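PDB 4MBU: similar to N-acetyltransferase from Staphylococcus aureus subsp. aureus, which probably transfers an acetyl group from acetyl-coenzyme A to an amine of its substrate, as other Gcn5-related N-acetyltransferases do. Local coordinates for residues A[18-21]-A[22-26]; A[42-45]-A[46-50]; A[128-131]-A[132-136]; A[147-150]-A[151-154]. All blocks are in the same frame, centred on the assembly; numbering follows the deposited sequence.

In the fold
All four interactions are local and lie in series along the chain, so none nests in or crosses another. Interaction 1 spans the last turns of helix 13-26, and interaction 2 follows on the next helix, 38-50, with centres about 19 Å apart. Interaction 3 lies on helix 127-135, on the opposite side of the chain's centre from interaction 2. Interaction 4 closes the tight turn between strands 139-150 and 153-163 at the margin, within this chain, of the mixed sheet of this GNAT fold. Contacts 1 and 4 touch: Lys-150 NZ, from the hairpin, reaches the carbonyl oxygen of Ile-24, tying the end of the first helix to the late strands.

Interaction 1: A[18-21]-A[22-26]; sequences AIYN and DAIIN
Residues 18-21 and 22-26 form consecutive turns of helix 13-26, the first helix of the GNAT fold, joined by four i to i+4 backbone hydrogen bonds, from Asp-22 N to Ala-18 O (2.8 Å) through Ile-25 N to Asn-21 O (2.9 Å). Tyr-20 and Ile-24, one turn apart, make the main side-chain contact. With CG of Tyr-20 anti to the backbone N (chi1 -169°), the ring stands out from the helix, tilted somewhat toward its C-terminal end, and its CE2 lies 3.5 Å from the CD1 methyl of Ile-24. The methyl comes at the ring obliquely and touches CD2 as well as CE2. Elsewhere the same ring has an edge-to-face partner in Tyr-88, a cation-pi partner in Arg-41, and packing from Trp-76 of the second subunit, which puts it at a subunit boundary. Asn-21 runs alongside Ile-24 and points the same way, its OD1 3.7 Å from Ile-24 CD1. That amide oxygen accepts a hydrogen bond from Gln-36 N, so the side chain fastens the helix to the segment that follows it. On the neighbouring flank Ile-25 folds its ethyl branch back over the preceding turn, with CG1 3.2 Å from Asn-21 O.

Interaction 2: A[42-45]-A[46-50]; sequences IAWF and ETKQR
Lys-48 and Trp-44 meet one turn apart on helix 38-50, where the lysine's aliphatic chain runs across the indole. From CB, 3.6 Å from Trp-44 O, the chain passes to CG, which lies over one face of the five-membered ring, 4.3 Å from its centroid and 16° off the normal: a CH-pi contact. A bend at chi2 (-95°) keeps the chain near the indole, so that CE comes within 3.8 Å of Trp-44 NE1. The tip, NZ, then leaves the helix for a salt bridge with Glu-53 and a hydrogen bond to Thr-69; the carboxylate probably balances the charge of this buried lysine. Phe-45 and Gln-49 repeat the pattern: Gln-49 CG sits over the phenyl face, and the amide continues across the rim with its plane turned 34° from the ring, CD 3.4 Å from Phe-45 CE2. Ala-43 O accepts two bonds from Thr-47, one from N and one from OG1 (2.8 Å), arriving from opposite faces of the carbonyl plane. Trp-44, Phe-45 and Lys-48 all rest on Ile-55 of strand 55-60, while Ile-42 and Phe-45 meet Leu-13 of helix 13-26, placing this helix of the GNAT fold against both elements.

Interaction 3: A[128-131]-A[132-136]; sequences ASIK and LHQKF
His-133 turns back along helix 127-135 to bond the carbonyl of Ser-129, one turn earlier, in this short helix between strands 117-123 and 139-150 of the GNAT fold. CG of the histidine stands beside its own backbone N, anti to the carbonyl carbon (chi1 -80°), which brings the ring back toward the preceding turn; the ring's own turn (chi2 77°) then sets ND1 2.8 Å from Ser-129 O. The acceptor lies at the ring edge, only 5° out of the imidazole plane, although ND1 itself stands well above the carbonyl plane. Ser-129 O also takes the ordinary helical bond from His-133 N (2.9 Å), which comes from the opposite face of that plane. Two bonds thus grip one oxygen, while the ND1 bond and the NE2 bond to His-85 together hold the imidazole in its rotation. This buried ring packs on Ala-120 and Ile-122 of strand 117-123 and has an edge-to-face partner in Phe-138.

The serine hydroxyl stands near the ring, OG 3.6 Å from His-133 CE1. On another flank Ile-130 and Gln-134 lie side by side, pointing the same way. The Ile-130 methyl CG2 is the branch that meets the amide, 4.1 Å from OE1. An extended chain beyond CG takes the Gln-134 amide outward, where NE2 donates to His-140 O of the third subunit and also to a bound phosphate, probably from the crystallisation liquor. Leu-132 packs on Ala-99 and Ser-100 of helix 98-112. Closer to the backbone, Gln-134 CG passes 3.3 Å from Ile-130 O.

Interaction 4: A[147-150]-A[151-154]; sequences VGYK and FDYW
Lys-150 O receives the backbone N of Tyr-153 at 3.1 Å, while Lys-150 N donates to Tyr-153 O at the same length. These paired bonds close a type I' turn, with Phe-151 and Asp-152 at its corner, between strands 139-150 and 153-163. The Tyr-153 N donor stands far above the carbonyl plane of Lys-150, and the Tyr-153 ring lies with one face over that same oxygen. Its CG occupies the crowded position between backbone N and carbonyl carbon (chi1 50°), which folds the ring back there.

Beyond this pair, Tyr-149 and Trp-154 face each other as a non-hydrogen-bonded pair. Their rings form an edge-to-face contact, with planes at 53°: Tyr-149 CD1 points at the indole face, 3.6 Å from Trp-154 CD2. The Trp-154 indole also meets Arg-116 and Tyr-81 of the second subunit, the former by a cation-pi contact.

Lys-150 runs fully extended beside Phe-151, both pointing the same way. Its CG lies above the centre of the phenyl ring, 4.1 Å from the centroid, and CE reaches Phe-151 CZ at 3.8 Å. Four carbonyl oxygens, of Ile-24, Thr-27, Val-30 and Thr-32, surround NZ at hydrogen-bonding positions; with three N-H to give, at least two of them probably share one. This cluster of acceptors probably stabilises a positive charge on the buried lysine, fastening the hairpin tip to the end of helix 13-26 and the loop beyond.

Interaction 1: A[18-21]-A[22-26]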
loop_
_atom_site.group_PDB
_atom_site.type_symbol
_atom_site.label_atom_id
_atom_site.label_comp_id
_atom_site.label_asym_id
_atom_site.label_seq_id
_atom_site.Cartn_x
_atom_site.Cartn_y
_atom_site.Cartn_z
ATOM N N ALA A 18 -3.283 -30.051 9.400
ATOM C CA ALA A 18 -2.056 -29.709 10.111
ATOM C C ALA A 18 -1.592 -28.350 9.628
ATOM O O ALA A 18 -1.353 -27.436 10.437
ATOM C CB ALA A 18 -0.982 -30.761 9.881
ATOM N N ILE A 19 -1.544 -28.203 8.303
ATOM C CA ILE A 19 -1.035 -26.977 7.707
ATOM C C ILE A 19 -1.850 -25.806 8.264
ATOM O O ILE A 19 -1.288 -24.849 8.814
ATOM C CB ILE A 19 -1.109 -27.027 6.156
ATOM C CG1 ILE A 19 -0.230 -28.156 5.611
ATOM C CG2 ILE A 19 -0.680 -25.707 5.550
ATOM C CD1 ILE A 19 -0.303 -28.292 4.075
ATOM N N TYR A 20 -3.177 -25.945 8.208
ATOM C CA TYR A 20 -4.077 -24.873 8.616
ATOM C C TYR A 20 -3.817 -24.554 10.071
ATOM O O TYR A 20 -3.637 -23.390 10.430
ATOM C CB TYR A 20 -5.531 -25.295 8.415
ATOM C CG TYR A 20 -6.565 -24.189 8.557
ATOM C CD1 TYR A 20 -6.684 -23.188 7.598
ATOM C CD2 TYR A 20 -7.461 -24.183 9.622
ATOM C CE1 TYR A 20 -7.662 -22.197 7.713
ATOM C CE2 TYR A 20 -8.433 -23.212 9.746
ATOM C CZ TYR A 20 -8.527 -22.219 8.791
ATOM O OH TYR A 20 -9.499 -21.259 8.923
ATOM N N ASN A 21 -3.736 -25.589 10.902
ATOM C CA ASN A 21 -3.599 -25.334 12.331
ATOM C C ASN A 21 -2.265 -24.684 12.661
ATOM O O ASN A 21 -2.193 -23.853 13.568
ATOM C CB ASN A 21 -3.829 -26.599 13.163
ATOM C CG ASN A 21 -5.297 -26.892 13.370
ATOM O OD1 ASN A 21 -6.142 -26.000 13.241
ATOM N ND2 ASN A 21 -5.614 -28.143 13.706
ATOM N N ASP A 22 -1.223 -25.023 11.896
ATOM C CA ASP A 22 0.077 -24.405 12.126
ATOM C C ASP A 22 -0.106 -22.902 11.921
ATOM O O ASP A 22 0.315 -22.078 12.747
ATOM C CB ASP A 22 1.116 -24.964 11.153
ATOM C CG ASP A 22 2.515 -25.003 11.746
ATOM O OD1 ASP A 22 2.654 -25.398 12.925
ATOM O OD2 ASP A 22 3.478 -24.647 11.034
ATOM N N ALA A 23 -0.824 -22.562 10.856
ATOM C CA ALA A 23 -1.024 -21.168 10.500
ATOM C C ALA A 23 -1.823 -20.471 11.596
ATOM O O ALA A 23 -1.599 -19.287 11.890
ATOM C CB ALA A 23 -1.717 -21.064 9.152
ATOM N N ILE A 24 -2.731 -21.211 12.231
ATOM C CA ILE A 24 -3.556 -20.596 13.263
ATOM C C ILE A 24 -2.680 -20.325 14.470
ATOM O O ILE A 24 -2.770 -19.259 15.090
ATOM C CB ILE A 24 -4.738 -21.486 13.661
ATOM C CG1 ILE A 24 -5.855 -21.365 12.627
ATOM C CG2 ILE A 24 -5.274 -21.104 15.025
ATOM C CD1 ILE A 24 -6.957 -22.397 12.836
ATOM N N ILE A 25 -1.792 -21.267 14.775
ATOM C CA ILE A 25 -1.043 -21.172 16.024
ATOM C C ILE A 25 0.069 -20.123 15.952
ATOM O O ILE A 25 0.326 -19.417 16.924
ATOM C CB ILE A 25 -0.489 -22.559 16.467
ATOM C CG1 ILE A 25 -1.639 -23.543 16.697
ATOM C CG2 ILE A 25 0.348 -22.442 17.738
ATOM C CD1 ILE A 25 -2.604 -23.111 17.794
ATOM N N ASN A 26 0.702 -19.990 14.792
ATOM C CA ASN A 26 1.931 -19.199 14.703
ATOM C C ASN A 26 1.876 -17.905 13.902
ATOM O O ASN A 26 2.796 -17.096 13.972
ATOM C CB ASN A 26 3.055 -20.069 14.139
ATOM C CG ASN A 26 3.373 -21.233 15.037
ATOM O OD1 ASN A 26 3.114 -22.389 14.687
ATOM N ND2 ASN A 26 3.920 -20.936 16.223
#

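Interaction 2: A[42-45]-A[46-50]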
loop_
_atom_site.group_PDB
_atom_site.type_symbol
_atom_site.label_atom_id
_atom_site.label_comp_id
_atom_site.label_asym_id
_atom_site.label_seq_id
_atom_site.Cartn_x
_atom_site.Cartn_y
_atom_site.Cartn_z
ATOM N N ILE A 42 -13.609 -31.740 7.873
ATOM C CA ILE A 42 -14.366 -32.648 7.015
ATOM C C ILE A 42 -15.682 -32.008 6.574
ATOM O O ILE A 42 -16.089 -32.136 5.412
ATOM C CB ILE A 42 -14.614 -34.011 7.701
ATOM C CG1 ILE A 42 -13.291 -34.767 7.859
ATOM C CG2 ILE A 42 -15.578 -34.856 6.887
ATOM C CD1 ILE A 42 -13.342 -35.908 8.873
ATOM N N ALA A 43 -16.336 -31.304 7.496
ATOM C CA ALA A 43 -17.563 -30.580 7.165
ATOM C C ALA A 43 -17.271 -29.498 6.119
ATOM O O ALA A 43 -18.060 -29.276 5.194
ATOM C CB ALA A 43 -18.175 -29.962 8.415
ATOM N N TRP A 44 -16.133 -28.826 6.286
ATOM C CA TRP A 44 -15.663 -27.818 5.335
ATOM C C TRP A 44 -15.513 -28.424 3.937
ATOM O O TRP A 44 -16.031 -27.886 2.957
ATOM C CB TRP A 44 -14.343 -27.220 5.842
ATOM C CG TRP A 44 -13.578 -26.349 4.870
ATOM C CD1 TRP A 44 -13.696 -24.993 4.696
ATOM C CD2 TRP A 44 -12.544 -26.774 3.975
ATOM N NE1 TRP A 44 -12.802 -24.557 3.742
ATOM C CE2 TRP A 44 -12.086 -25.634 3.282
ATOM C CE3 TRP A 44 -11.969 -28.016 3.683
ATOM C CZ2 TRP A 44 -11.082 -25.700 2.319
ATOM C CZ3 TRP A 44 -10.965 -28.078 2.734
ATOM C CH2 TRP A 44 -10.533 -26.929 2.061
ATOM N N PHE A 45 -14.830 -29.561 3.862
ATOM C CA PHE A 45 -14.631 -30.286 2.607
ATOM C C PHE A 45 -15.950 -30.707 1.952
ATOM O O PHE A 45 -16.140 -30.539 0.739
ATOM C CB PHE A 45 -13.745 -31.515 2.842
ATOM C CG PHE A 45 -13.478 -32.320 1.600
ATOM C CD1 PHE A 45 -12.468 -31.953 0.727
ATOM C CD2 PHE A 45 -14.221 -33.456 1.317
ATOM C CE1 PHE A 45 -12.207 -32.695 -0.417
ATOM C CE2 PHE A 45 -13.965 -34.201 0.178
ATOM C CZ PHE A 45 -12.958 -33.816 -0.691
ATOM N N GLU A 46 -16.862 -31.250 2.753
ATOM C CA GLU A 46 -18.150 -31.699 2.229
ATOM C C GLU A 46 -18.953 -30.515 1.702
ATOM O O GLU A 46 -19.583 -30.598 0.647
ATOM C CB GLU A 46 -18.941 -32.455 3.301
ATOM C CG GLU A 46 -18.389 -33.839 3.643
ATOM C CD GLU A 46 -19.224 -34.556 4.698
ATOM O OE1 GLU A 46 -20.272 -34.007 5.107
ATOM O OE2 GLU A 46 -18.832 -35.668 5.116
ATOM N N THR A 47 -18.911 -29.410 2.440
ATOM C CA THR A 47 -19.575 -28.171 2.031
ATOM C C THR A 47 -19.016 -27.619 0.711
ATOM O O THR A 47 -19.779 -27.213 -0.177
ATOM C CB THR A 47 -19.461 -27.107 3.134
ATOM O OG1 THR A 47 -20.155 -27.569 4.299
ATOM C CG2 THR A 47 -20.055 -25.779 2.680
ATOM N N LYS A 48 -17.688 -27.602 0.589
ATOM C CA LYS A 48 -17.036 -27.184 -0.655
ATOM C C LYS A 48 -17.459 -28.101 -1.799
ATOM O O LYS A 48 -17.648 -27.649 -2.927
ATOM C CB LYS A 48 -15.505 -27.207 -0.505
ATOM C CG LYS A 48 -14.921 -26.073 0.343
ATOM C CD LYS A 48 -14.477 -24.927 -0.536
ATOM C CE LYS A 48 -14.094 -23.691 0.266
ATOM N NZ LYS A 48 -13.872 -22.541 -0.672
ATOM N N GLN A 49 -17.604 -29.391 -1.507
ATOM C CA GLN A 49 -18.038 -30.338 -2.530
ATOM C C GLN A 49 -19.477 -30.061 -2.972
ATOM O O GLN A 49 -19.783 -30.113 -4.164
ATOM C CB GLN A 49 -17.886 -31.790 -2.054
ATOM C CG GLN A 49 -16.449 -32.287 -2.032
ATOM C CD GLN A 49 -16.343 -33.799 -2.170
ATOM O OE1 GLN A 49 -16.946 -34.556 -1.399
ATOM N NE2 GLN A 49 -15.578 -34.246 -3.163
ATOM N N ARG A 50 -20.350 -29.760 -2.016
ATOM C CA ARG A 50 -21.739 -29.437 -2.330
ATOM C C ARG A 50 -21.828 -28.149 -3.156
ATOM O O ARG A 50 -22.637 -28.046 -4.078
ATOM C CB ARG A 50 -22.573 -29.286 -1.050
ATOM C CG ARG A 50 -22.688 -30.537 -0.190
ATOM C CD ARG A 50 -23.815 -30.388 0.832
ATOM N NE ARG A 50 -23.783 -29.091 1.507
ATOM C CZ ARG A 50 -23.241 -28.879 2.705
ATOM N NH1 ARG A 50 -22.681 -29.882 3.373
ATOM N NH2 ARG A 50 -23.260 -27.661 3.236
#

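Interaction 3: A[128-131]-A[132-136]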
loop_
_atom_site.group_PDB
_atom_site.type_symbol
_atom_site.label_atom_id
_atom_site.label_comp_id
_atom_site.label_asym_id
_atom_site.label_seq_id
_atom_site.Cartn_x
_atom_site.Cartn_y
_atom_site.Cartn_z
ATOM N N ALA A 128 5.566 -11.626 1.797
ATOM C CA ALA A 128 5.727 -12.606 0.728
ATOM C C ALA A 128 4.421 -12.765 -0.065
ATOM O O ALA A 128 4.428 -12.883 -1.303
ATOM C CB ALA A 128 6.176 -13.944 1.295
ATOM N N SER A 129 3.299 -12.773 0.646
ATOM C CA SER A 129 2.013 -12.958 -0.026
ATOM C C SER A 129 1.685 -11.744 -0.892
ATOM O O SER A 129 1.226 -11.872 -2.025
ATOM C CB SER A 129 0.901 -13.208 0.986
ATOM O OG SER A 129 -0.327 -13.423 0.307
ATOM N N ILE A 130 1.933 -10.560 -0.355
ATOM C CA ILE A 130 1.701 -9.334 -1.112
ATOM C C ILE A 130 2.552 -9.302 -2.375
ATOM O O ILE A 130 2.054 -9.003 -3.465
ATOM C CB ILE A 130 1.988 -8.091 -0.253
ATOM C CG1 ILE A 130 0.921 -7.956 0.846
ATOM C CG2 ILE A 130 2.065 -6.839 -1.131
ATOM C CD1 ILE A 130 1.270 -6.923 1.935
ATOM N N LYS A 131 3.837 -9.610 -2.231
ATOM C CA LYS A 131 4.733 -9.668 -3.386
ATOM C C LYS A 131 4.256 -10.688 -4.430
ATOM O O LYS A 131 4.305 -10.435 -5.647
ATOM C CB LYS A 131 6.155 -10.003 -2.928
ATOM C CG LYS A 131 7.107 -10.301 -4.069
ATOM C CD LYS A 131 8.440 -10.856 -3.565
ATOM C CE LYS A 131 9.577 -10.423 -4.482
ATOM N NZ LYS A 131 9.629 -8.937 -4.592
ATOM N N LEU A 132 3.792 -11.841 -3.954
ATOM C CA LEU A 132 3.300 -12.892 -4.860
ATOM C C LEU A 132 2.075 -12.413 -5.621
ATOM O O LEU A 132 1.892 -12.697 -6.807
ATOM C CB LEU A 132 2.946 -14.148 -4.062
ATOM C CG LEU A 132 2.289 -15.250 -4.889
ATOM C CD1 LEU A 132 3.288 -15.835 -5.867
ATOM C CD2 LEU A 132 1.703 -16.324 -3.994
ATOM N N HIS A 133 1.219 -11.677 -4.936
ATOM C CA HIS A 133 0.002 -11.233 -5.593
ATOM C C HIS A 133 0.268 -10.124 -6.594
ATOM O O HIS A 133 -0.308 -10.113 -7.691
ATOM C CB HIS A 133 -1.059 -10.864 -4.558
ATOM C CG HIS A 133 -1.765 -12.058 -4.008
ATOM N ND1 HIS A 133 -1.202 -12.884 -3.056
ATOM C CD2 HIS A 133 -2.960 -12.610 -4.323
ATOM C CE1 HIS A 133 -2.041 -13.868 -2.783
ATOM N NE2 HIS A 133 -3.112 -13.726 -3.543
ATOM N N GLN A 134 1.153 -9.202 -6.224
ATOM C CA GLN A 134 1.588 -8.174 -7.157
ATOM C C GLN A 134 2.172 -8.817 -8.410
ATOM O O GLN A 134 1.930 -8.340 -9.518
ATOM C CB GLN A 134 2.629 -7.259 -6.503
ATOM C CG GLN A 134 2.071 -6.358 -5.400
ATOM C CD GLN A 134 3.139 -5.443 -4.830
ATOM O OE1 GLN A 134 4.225 -5.900 -4.472
ATOM N NE2 GLN A 134 2.840 -4.145 -4.750
ATOM N N LYS A 135 2.941 -9.894 -8.231
ATOM C CA LYS A 135 3.514 -10.608 -9.379
ATOM C C LYS A 135 2.439 -11.065 -10.364
ATOM O O LYS A 135 2.647 -11.021 -11.572
ATOM C CB LYS A 135 4.358 -11.811 -8.928
ATOM C CG LYS A 135 5.135 -12.482 -10.068
ATOM C CD LYS A 135 5.954 -13.701 -9.602
ATOM C CE LYS A 135 5.098 -14.963 -9.518
ATOM N NZ LYS A 135 5.886 -16.234 -9.371
ATOM N N PHE A 136 1.283 -11.485 -9.848
ATOM C CA PHE A 136 0.179 -11.931 -10.702
ATOM C C PHE A 136 -0.779 -10.790 -11.045
ATOM O O PHE A 136 -1.921 -11.029 -11.439
ATOM C CB PHE A 136 -0.580 -13.082 -10.031
ATOM C CG PHE A 136 0.122 -14.409 -10.142
ATOM C CD1 PHE A 136 -0.197 -15.290 -11.162
ATOM C CD2 PHE A 136 1.119 -14.761 -9.247
ATOM C CE1 PHE A 136 0.455 -16.504 -11.276
ATOM C CE2 PHE A 136 1.769 -15.973 -9.357
ATOM C CZ PHE A 136 1.436 -16.845 -10.372
#

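Interaction 4: A[147-150]-A[151-154]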
loop_
_atom_site.group_PDB
_atom_site.type_symbol
_atom_site.label_atom_id
_atom_site.label_comp_id
_atom_site.label_asym_id
_atom_site.label_seq_id
_atom_site.Cartn_x
_atom_site.Cartn_y
_atom_site.Cartn_z
ATOM N N VAL A 147 -8.673 -3.991 12.115
ATOM C CA VAL A 147 -9.864 -4.831 11.977
ATOM C C VAL A 147 -9.686 -6.138 12.703
ATOM O O VAL A 147 -10.678 -6.807 13.026
ATOM C CB VAL A 147 -10.235 -5.185 10.508
ATOM C CG1 VAL A 147 -10.862 -4.016 9.816
ATOM C CG2 VAL A 147 -9.011 -5.706 9.751
ATOM N N GLY A 148 -8.432 -6.533 12.919
ATOM C CA GLY A 148 -8.199 -7.787 13.620
ATOM C C GLY A 148 -7.428 -7.589 14.910
ATOM O O GLY A 148 -6.831 -6.537 15.106
ATOM N N TYR A 149 -7.453 -8.579 15.798
ATOM C CA TYR A 149 -6.656 -8.533 17.024
ATOM C C TYR A 149 -6.119 -9.937 17.326
ATOM O O TYR A 149 -6.886 -10.882 17.537
ATOM C CB TYR A 149 -7.492 -8.006 18.209
ATOM C CG TYR A 149 -6.710 -7.771 19.504
ATOM C CD1 TYR A 149 -5.882 -6.664 19.648
ATOM C CD2 TYR A 149 -6.824 -8.640 20.585
ATOM C CE1 TYR A 149 -5.174 -6.434 20.823
ATOM C CE2 TYR A 149 -6.117 -8.421 21.769
ATOM C CZ TYR A 149 -5.293 -7.317 21.877
ATOM O OH TYR A 149 -4.584 -7.078 23.032
ATOM N N LYS A 150 -4.801 -10.078 17.343
ATOM C CA LYS A 150 -4.194 -11.377 17.617
ATOM C C LYS A 150 -2.783 -11.177 18.149
ATOM O O LYS A 150 -2.107 -10.196 17.791
ATOM C CB LYS A 150 -4.168 -12.233 16.346
ATOM C CG LYS A 150 -3.988 -13.734 16.596
ATOM C CD LYS A 150 -3.992 -14.516 15.269
ATOM C CE LYS A 150 -3.762 -16.005 15.507
ATOM N NZ LYS A 150 -3.826 -16.814 14.251
ATOM N N PHE A 151 -2.351 -12.088 19.015
ATOM C CA PHE A 151 -1.016 -12.002 19.618
ATOM C C PHE A 151 -0.827 -10.640 20.298
ATOM O O PHE A 151 0.260 -10.067 20.252
ATOM C CB PHE A 151 0.073 -12.205 18.551
ATOM C CG PHE A 151 0.013 -13.544 17.852
ATOM C CD1 PHE A 151 -0.304 -14.699 18.552
ATOM C CD2 PHE A 151 0.284 -13.641 16.493
ATOM C CE1 PHE A 151 -0.343 -15.933 17.904
ATOM C CE2 PHE A 151 0.238 -14.866 15.841
ATOM C CZ PHE A 151 -0.073 -16.011 16.549
ATOM N N ASP A 152 -1.905 -10.115 20.883
ATOM C CA ASP A 152 -1.874 -8.863 21.647
ATOM C C ASP A 152 -1.619 -7.595 20.844
ATOM O O ASP A 152 -1.378 -6.531 21.426
ATOM C CB ASP A 152 -0.846 -8.939 22.763
ATOM C CG ASP A 152 -1.078 -10.109 23.665
ATOM O OD1 ASP A 152 -2.249 -10.432 23.937
ATOM O OD2 ASP A 152 -0.082 -10.700 24.085
ATOM N N TYR A 153 -1.684 -7.689 19.523
ATOM C CA TYR A 153 -1.619 -6.465 18.729
ATOM C C TYR A 153 -2.734 -6.330 17.683
ATOM O O TYR A 153 -3.381 -7.315 17.295
ATOM C CB TYR A 153 -0.225 -6.254 18.136
ATOM C CG TYR A 153 0.354 -7.441 17.408
ATOM C CD1 TYR A 153 -0.041 -7.738 16.106
ATOM C CD2 TYR A 153 1.326 -8.240 18.000
ATOM C CE1 TYR A 153 0.498 -8.816 15.418
ATOM C CE2 TYR A 153 1.873 -9.325 17.320
ATOM C CZ TYR A 153 1.451 -9.607 16.028
ATOM O OH TYR A 153 1.987 -10.675 15.339
ATOM N N TRP A 154 -2.974 -5.096 17.256
ATOM C CA TRP A 154 -4.009 -4.826 16.276
ATOM C C TRP A 154 -3.506 -5.179 14.881
ATOM O O TRP A 154 -2.325 -5.040 14.593
ATOM C CB TRP A 154 -4.465 -3.369 16.384
ATOM C CG TRP A 154 -5.164 -3.117 17.687
ATOM C CD1 TRP A 154 -4.634 -2.534 18.810
ATOM C CD2 TRP A 154 -6.514 -3.477 18.023
ATOM N NE1 TRP A 154 -5.576 -2.503 19.819
ATOM C CE2 TRP A 154 -6.737 -3.072 19.361
ATOM C CE3 TRP A 154 -7.554 -4.099 17.323
ATOM C CZ2 TRP A 154 -7.960 -3.270 20.010
ATOM C CZ3 TRP A 154 -8.765 -4.291 17.965
ATOM C CH2 TRP A 154 -8.959 -3.882 19.298
#